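Local structure of hemerythrin HHE cation binding domain protein (Mycobacterium kansasii, 6TYJ) at residues Ala115-Glu118 / Glu119-Met122. The protein binds metal ions such as zinc and iron within a hemerythrin-like helical bundle, its physiological role not being firmly established. Sequence-based numbering, arbitrary orientation.
Sequences ADEE and ERDM. With ZN (zinc ion), chain B.
E117 reaches forward along its helix and crosses the carboxylate of D121, with OE2 of E117 2.7 Å from OD2 of D121. The two acid groups are turned 73° apart, and oxygens this close suggest that one of the pair carries a proton. The approach depends on the kink at chi2 of E117 (-92°), which swings the carboxylate along the helix toward D121. R120 probably offsets part of the negative charge: its NE forms a salt bridge to OD1 of D121 at 3.0 Å, although the hydrogen bond within it is weak, while its guanidinium lies with one face over CA of E117 and brings NH2 to 3.7 Å from CG of that residue.

E118 leaves the same turn in another direction. Its chain is extended throughout, with CG anti to the backbone N (chi1 -170°), and it delivers OE2 to a zinc ion at 2.2 Å; H20, H54, E58 and H114 complete this site. CG of E118 also rests against CB of M122, 4.0 Å away. E119 packs its CG on the carbonyl oxygen of A115 and hydrogen-bonds through OE2 to H20 ND1, a second-shell contact that would help to orient this zinc ligand.

Backbone bonds from E119 N to A115 O and from M122 N to E118 O (2.8 Å) carry the helix to its end, where M122 departs from helical geometry. This closing turn of helix 100-121 belongs to the hemerythrin-type bundle: A115, E118 and E119 face helix 12-32, E118 and M122 meet Y63 of helix 38-65, and E117, D121 and M122 pack on helix 70-91.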
loop_
_atom_site.group_PDB
_atom_site.type_symbol
_atom_site.label_atom_id
_atom_site.label_comp_id
_atom_site.label_asym_id
_atom_site.label_seq_id
_atom_site.Cartn_x
_atom_site.Cartn_y
_atom_site.Cartn_z
ATOM N N ALA A 115 -3.141 -2.241 -7.068
ATOM C CA ALA A 115 -4.266 -1.322 -7.089
ATOM C C ALA A 115 -5.216 -1.651 -8.217
ATOM O O ALA A 115 -6.432 -1.724 -8.009
ATOM C CB ALA A 115 -3.758 0.116 -7.211
ATOM N N ASP A 116 -4.680 -1.839 -9.433
ATOM C CA ASP A 116 -5.526 -2.167 -10.576
ATOM C C ASP A 116 -6.328 -3.441 -10.328
ATOM O O ASP A 116 -7.528 -3.500 -10.633
ATOM C CB ASP A 116 -4.682 -2.319 -11.855
ATOM C CG ASP A 116 -4.045 -1.010 -12.317
ATOM O OD1 ASP A 116 -3.071 -1.071 -13.110
ATOM O OD2 ASP A 116 -4.499 0.077 -11.894
ATOM N N GLU A 117 -5.678 -4.490 -9.807
ATOM C CA GLU A 117 -6.396 -5.742 -9.581
ATOM C C GLU A 117 -7.449 -5.570 -8.490
ATOM O O GLU A 117 -8.563 -6.092 -8.602
ATOM C CB GLU A 117 -5.426 -6.869 -9.202
ATOM C CG GLU A 117 -6.080 -8.284 -9.092
ATOM C CD GLU A 117 -6.579 -8.651 -7.680
ATOM O OE1 GLU A 117 -5.961 -8.234 -6.669
ATOM O OE2 GLU A 117 -7.596 -9.376 -7.582
ATOM N N GLU A 118 -7.112 -4.818 -7.445
ATOM C CA GLU A 118 -8.076 -4.566 -6.384
ATOM C C GLU A 118 -9.255 -3.745 -6.884
ATOM O O GLU A 118 -10.410 -4.027 -6.544
ATOM C CB GLU A 118 -7.369 -3.848 -5.235
ATOM C CG GLU A 118 -8.212 -3.757 -3.971
ATOM C CD GLU A 118 -7.509 -2.980 -2.891
ATOM O OE1 GLU A 118 -8.086 -2.913 -1.768
ATOM O OE2 GLU A 118 -6.401 -2.454 -3.184
ATOM N N GLU A 119 -8.993 -2.709 -7.685
ATOM C CA GLU A 119 -10.100 -1.888 -8.158
ATOM C C GLU A 119 -10.939 -2.589 -9.224
ATOM O O GLU A 119 -12.072 -2.160 -9.480
ATOM C CB GLU A 119 -9.557 -0.543 -8.655
ATOM C CG GLU A 119 -9.024 0.296 -7.506
ATOM C CD GLU A 119 -8.427 1.613 -7.933
ATOM O OE1 GLU A 119 -8.464 1.901 -9.150
ATOM O OE2 GLU A 119 -7.946 2.365 -7.057
ATOM N N ARG A 120 -10.439 -3.682 -9.802
ATOM C CA ARG A 120 -11.244 -4.520 -10.685
ATOM C C ARG A 120 -12.158 -5.467 -9.909
ATOM O O ARG A 120 -13.341 -5.621 -10.246
ATOM C CB ARG A 120 -10.327 -5.332 -11.606
ATOM C CG ARG A 120 -11.090 -6.356 -12.456
ATOM C CD ARG A 120 -10.196 -7.144 -13.416
ATOM N NE ARG A 120 -9.575 -8.319 -12.800
ATOM C CZ ARG A 120 -8.260 -8.493 -12.678
ATOM N NH1 ARG A 120 -7.420 -7.569 -13.135
ATOM N NH2 ARG A 120 -7.782 -9.593 -12.110
ATOM N N ASP A 121 -11.607 -6.128 -8.889
ATOM C CA ASP A 121 -12.204 -7.297 -8.253
ATOM C C ASP A 121 -12.840 -7.010 -6.904
ATOM O O ASP A 121 -13.767 -7.718 -6.517
ATOM C CB ASP A 121 -11.139 -8.378 -8.022
ATOM C CG ASP A 121 -10.661 -9.033 -9.297
ATOM O OD1 ASP A 121 -11.280 -8.819 -10.360
ATOM O OD2 ASP A 121 -9.656 -9.774 -9.225
ATOM N N MET A 122 -12.333 -6.019 -6.165
ATOM C CA MET A 122 -12.626 -5.920 -4.734
ATOM C C MET A 122 -13.148 -4.561 -4.289
ATOM O O MET A 122 -13.538 -4.431 -3.118
ATOM C CB MET A 122 -11.381 -6.276 -3.900
ATOM C CG MET A 122 -10.993 -7.753 -3.959
ATOM S SD MET A 122 -12.154 -8.797 -3.060
ATOM C CE MET A 122 -11.449 -8.648 -1.430
HETATM ZN ZN ZN B . -4.938 -1.242 -2.057
#